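Arsenical resistance operon trans-acting repressor (Bacteroides vulgatus, PDB 3KTB) probably binds DNA as the ArsD-type trans-acting repressor of an arsenical resistance operon. Local coordinates at residues T63-P77 with L80-P92. Residues are numbered along the deposited sequence; the frame is centred on the assembly and turned at random.
Sequences TVNDFLQKHGADALP and LVDGEIAVSQTYP
Ala75 and Gln89 bring the two backbones to 4.6 Å between their CA atoms, and Gln89 N donates to Ala75 O at 2.9 Å, nearly straight (165°) but from above the carbonyl plane. Two residues on, the cis-proline Pro77 keeps the backbones close: its carbonyl O takes a CA-H...O contact from Ser88 CA (3.3 Å), and a water lies within hydrogen-bonding distance of Pro77 O and Thr90 O, bridging them. At the other end the backbones diverge, Thr63 and Glu84 lying 7.2 Å apart between CA atoms, and side chains fill the gap between helix and hairpin. Pro77 sets its ring over the Tyr91 ring in a CH-pi contact, CG 3.6 Å from the centroid and only 10° off the normal, while the phenol OH is hydrogen-bonded to Asp11 OD1. A cis-proline just ahead of the hairpin whose second strand, 84-87, is outermost, here joined to strand 78-81 by a type I' turn from Val81 to Glu84, is a hallmark of the thioredoxin fold, in keeping with the placing of ArsD in the thioredoxin clan. A classic bulge, with Ala86 and Val87 both facing Thr79, closes the outer strand, and Ser88 follows in the loop. Helix 62-69 covers one side of this hairpin. From it, Phe67, with CG anti to the backbone N (chi1 -166°), extends its ring toward the outer strand, where Ile85 lays CG2 over one face and brings CG1 to 4.0 Å from Phe67 CD1. Ala75 CB meets the ring edge in plane. One helical turn earlier, Val64 CG2 touches Leu80 CD1 at 4.1 Å.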
# COMPACT_ATOMS: atom_id res chain seq x y z
N THR A 63 -2.29 -19.98 9.99
CA THR A 63 -2.44 -21.20 10.76
C THR A 63 -3.45 -22.13 10.11
O THR A 63 -3.22 -23.33 9.96
CB THR A 63 -2.92 -20.90 12.17
OG1 THR A 63 -2.35 -19.66 12.61
CG2 THR A 63 -2.52 -22.02 13.12
N VAL A 64 -4.58 -21.54 9.74
CA VAL A 64 -5.66 -22.28 9.10
C VAL A 64 -5.17 -22.83 7.78
O VAL A 64 -5.37 -24.00 7.45
CB VAL A 64 -6.91 -21.38 8.88
CG1 VAL A 64 -7.87 -22.00 7.85
CG2 VAL A 64 -7.60 -21.08 10.21
N ASN A 65 -4.51 -21.97 7.02
CA ASN A 65 -3.99 -22.38 5.72
C ASN A 65 -3.08 -23.61 5.78
O ASN A 65 -3.31 -24.59 5.08
CB ASN A 65 -3.29 -21.22 5.05
CG ASN A 65 -3.32 -21.33 3.56
OD1 ASN A 65 -3.22 -22.43 3.01
ND2 ASN A 65 -3.49 -20.20 2.88
N ASP A 66 -2.05 -23.54 6.62
CA ASP A 66 -1.07 -24.63 6.72
C ASP A 66 -1.73 -25.93 7.12
O ASP A 66 -1.38 -27.00 6.62
CB ASP A 66 0.01 -24.31 7.75
CG ASP A 66 0.86 -23.12 7.36
OD1 ASP A 66 0.99 -22.87 6.14
OD2 ASP A 66 1.38 -22.44 8.27
N PHE A 67 -2.68 -25.86 8.05
CA PHE A 67 -3.30 -27.07 8.55
C PHE A 67 -4.02 -27.74 7.40
O PHE A 67 -4.02 -28.97 7.27
CB PHE A 67 -4.27 -26.76 9.70
CG PHE A 67 -4.67 -27.98 10.45
CD1 PHE A 67 -3.89 -28.46 11.49
CD2 PHE A 67 -5.82 -28.68 10.11
CE1 PHE A 67 -4.24 -29.60 12.19
CE2 PHE A 67 -6.18 -29.82 10.80
CZ PHE A 67 -5.38 -30.29 11.84
N LEU A 68 -4.63 -26.89 6.57
CA LEU A 68 -5.39 -27.32 5.40
C LEU A 68 -4.48 -27.95 4.33
O LEU A 68 -4.87 -28.89 3.64
CB LEU A 68 -6.18 -26.14 4.82
CG LEU A 68 -7.43 -25.67 5.56
CD1 LEU A 68 -8.06 -24.46 4.87
CD2 LEU A 68 -8.46 -26.79 5.69
N GLN A 69 -3.27 -27.41 4.20
CA GLN A 69 -2.27 -28.01 3.31
C GLN A 69 -2.05 -29.45 3.74
O GLN A 69 -2.08 -30.37 2.93
CB GLN A 69 -0.95 -27.25 3.39
CG GLN A 69 -1.03 -25.77 3.00
CD GLN A 69 -1.04 -25.56 1.49
OE1 GLN A 69 -2.05 -25.77 0.83
NE2 GLN A 69 0.10 -25.13 0.95
N LYS A 70 -1.85 -29.63 5.04
CA LYS A 70 -1.37 -30.88 5.62
C LYS A 70 -2.45 -31.88 6.10
O LYS A 70 -2.13 -32.85 6.78
CB LYS A 70 -0.38 -30.56 6.75
CG LYS A 70 0.78 -29.66 6.31
CD LYS A 70 1.48 -29.01 7.49
CE LYS A 70 2.07 -30.04 8.44
NZ LYS A 70 2.77 -29.39 9.58
N HIS A 71 -3.71 -31.63 5.74
CA HIS A 71 -4.81 -32.50 6.14
C HIS A 71 -5.95 -32.51 5.13
O HIS A 71 -6.75 -33.44 5.08
CB HIS A 71 -5.35 -32.08 7.51
CG HIS A 71 -4.37 -32.26 8.62
ND1 HIS A 71 -4.28 -33.41 9.36
CD2 HIS A 71 -3.43 -31.42 9.11
CE1 HIS A 71 -3.32 -33.28 10.26
NE2 HIS A 71 -2.79 -32.08 10.13
N GLY A 72 -6.02 -31.45 4.33
CA GLY A 72 -7.11 -31.29 3.38
C GLY A 72 -8.26 -30.46 3.94
O GLY A 72 -8.21 -29.97 5.07
N ALA A 73 -9.31 -30.29 3.14
CA ALA A 73 -10.44 -29.48 3.57
C ALA A 73 -11.48 -30.32 4.30
O ALA A 73 -12.45 -29.79 4.85
CB ALA A 73 -11.07 -28.76 2.38
N ASP A 74 -11.27 -31.64 4.30
CA ASP A 74 -12.12 -32.54 5.07
C ASP A 74 -11.82 -32.38 6.55
O ASP A 74 -12.44 -33.03 7.39
CB ASP A 74 -11.94 -33.99 4.62
CG ASP A 74 -13.09 -34.47 3.76
OD1 ASP A 74 -14.23 -34.00 3.97
OD2 ASP A 74 -12.85 -35.33 2.87
N ALA A 75 -10.86 -31.50 6.84
CA ALA A 75 -10.48 -31.13 8.21
C ALA A 75 -11.36 -30.01 8.80
O ALA A 75 -11.31 -29.75 10.00
CB ALA A 75 -9.00 -30.74 8.28
N LEU A 76 -12.13 -29.34 7.94
CA LEU A 76 -13.09 -28.33 8.39
C LEU A 76 -14.27 -29.05 9.04
O LEU A 76 -14.69 -30.10 8.54
CB LEU A 76 -13.53 -27.47 7.21
CG LEU A 76 -12.45 -26.56 6.58
CD1 LEU A 76 -13.03 -25.77 5.42
CD2 LEU A 76 -11.84 -25.60 7.58
N PRO A 77 -14.80 -28.50 10.16
CA PRO A 77 -14.48 -27.17 10.71
C PRO A 77 -13.24 -27.16 11.58
O PRO A 77 -12.98 -28.11 12.31
CB PRO A 77 -15.68 -26.88 11.61
CG PRO A 77 -16.04 -28.20 12.16
CD PRO A 77 -15.77 -29.21 11.02
N LEU A 80 -10.11 -22.30 16.28
CA LEU A 80 -8.91 -21.75 16.90
C LEU A 80 -9.30 -21.25 18.28
O LEU A 80 -10.35 -20.64 18.46
CB LEU A 80 -8.34 -20.60 16.08
CG LEU A 80 -8.03 -20.84 14.60
CD1 LEU A 80 -7.49 -19.55 13.98
CD2 LEU A 80 -7.05 -21.99 14.42
N VAL A 81 -8.44 -21.54 19.25
CA VAL A 81 -8.58 -21.04 20.60
C VAL A 81 -7.31 -20.27 20.88
O VAL A 81 -6.21 -20.84 20.82
CB VAL A 81 -8.78 -22.18 21.60
CG1 VAL A 81 -8.81 -21.65 23.04
CG2 VAL A 81 -10.08 -22.91 21.28
N ASP A 82 -7.47 -18.98 21.14
CA ASP A 82 -6.38 -18.01 21.22
C ASP A 82 -5.38 -18.12 20.06
O ASP A 82 -4.18 -17.99 20.25
CB ASP A 82 -5.69 -18.06 22.58
CG ASP A 82 -6.54 -17.44 23.69
OD1 ASP A 82 -6.51 -17.96 24.83
OD2 ASP A 82 -7.25 -16.43 23.43
N GLY A 83 -5.90 -18.37 18.86
CA GLY A 83 -5.10 -18.38 17.65
C GLY A 83 -4.58 -19.73 17.20
O GLY A 83 -4.13 -19.87 16.07
N GLU A 84 -4.65 -20.73 18.08
CA GLU A 84 -4.09 -22.05 17.76
C GLU A 84 -5.14 -23.12 17.58
O GLU A 84 -6.19 -23.10 18.23
CB GLU A 84 -3.12 -22.47 18.85
CG GLU A 84 -1.88 -21.61 18.94
CD GLU A 84 -1.50 -21.31 20.37
OE1 GLU A 84 -2.42 -21.03 21.17
OE2 GLU A 84 -0.29 -21.36 20.69
N ILE A 85 -4.86 -24.06 16.68
CA ILE A 85 -5.77 -25.17 16.40
C ILE A 85 -6.16 -25.84 17.69
O ILE A 85 -5.30 -26.23 18.45
CB ILE A 85 -5.10 -26.23 15.53
CG1 ILE A 85 -4.50 -25.61 14.27
CG2 ILE A 85 -6.10 -27.33 15.18
CD1 ILE A 85 -5.52 -25.11 13.30
N ALA A 86 -7.45 -25.98 17.94
CA ALA A 86 -7.90 -26.67 19.14
C ALA A 86 -8.76 -27.88 18.78
O ALA A 86 -8.74 -28.90 19.47
CB ALA A 86 -8.67 -25.72 20.04
N VAL A 87 -9.54 -27.75 17.70
CA VAL A 87 -10.37 -28.86 17.25
C VAL A 87 -10.48 -28.88 15.74
O VAL A 87 -10.48 -27.83 15.10
CB VAL A 87 -11.80 -28.79 17.85
CG1 VAL A 87 -12.53 -30.14 17.69
CG2 VAL A 87 -11.77 -28.37 19.30
N SER A 88 -10.58 -30.07 15.17
CA SER A 88 -10.86 -30.18 13.73
C SER A 88 -11.78 -31.36 13.44
O SER A 88 -12.03 -32.19 14.32
CB SER A 88 -9.57 -30.28 12.91
OG SER A 88 -8.81 -31.40 13.32
N GLN A 89 -12.26 -31.39 12.20
CA GLN A 89 -13.26 -32.34 11.68
C GLN A 89 -14.64 -32.18 12.32
O GLN A 89 -15.66 -32.38 11.65
CB GLN A 89 -12.75 -33.79 11.76
CG GLN A 89 -12.86 -34.46 13.14
CD GLN A 89 -12.16 -35.82 13.21
OE1 GLN A 89 -12.27 -36.52 14.21
NE2 GLN A 89 -11.45 -36.18 12.14
N THR A 90 -14.67 -31.83 13.61
CA THR A 90 -15.89 -31.74 14.40
C THR A 90 -15.98 -30.41 15.15
O THR A 90 -14.95 -29.75 15.40
CB THR A 90 -15.97 -32.88 15.44
OG1 THR A 90 -14.87 -32.76 16.35
CG2 THR A 90 -15.92 -34.25 14.77
N TYR A 91 -17.19 -30.02 15.53
CA TYR A 91 -17.36 -28.79 16.32
C TYR A 91 -17.04 -29.06 17.77
O TYR A 91 -17.37 -30.12 18.28
CB TYR A 91 -18.79 -28.24 16.19
CG TYR A 91 -19.04 -27.70 14.81
CD1 TYR A 91 -18.54 -26.46 14.44
CD2 TYR A 91 -19.73 -28.44 13.85
CE1 TYR A 91 -18.73 -25.95 13.18
CE2 TYR A 91 -19.92 -27.94 12.58
CZ TYR A 91 -19.41 -26.69 12.25
OH TYR A 91 -19.57 -26.14 11.01
N PRO A 92 -16.40 -28.08 18.43
CA PRO A 92 -16.07 -28.19 19.85
C PRO A 92 -17.28 -28.61 20.66
O PRO A 92 -18.38 -28.14 20.43
CB PRO A 92 -15.68 -26.75 20.23
CG PRO A 92 -15.17 -26.17 18.98
CD PRO A 92 -16.04 -26.75 17.90
O HOH W 1 -13.53 -27.43 15.11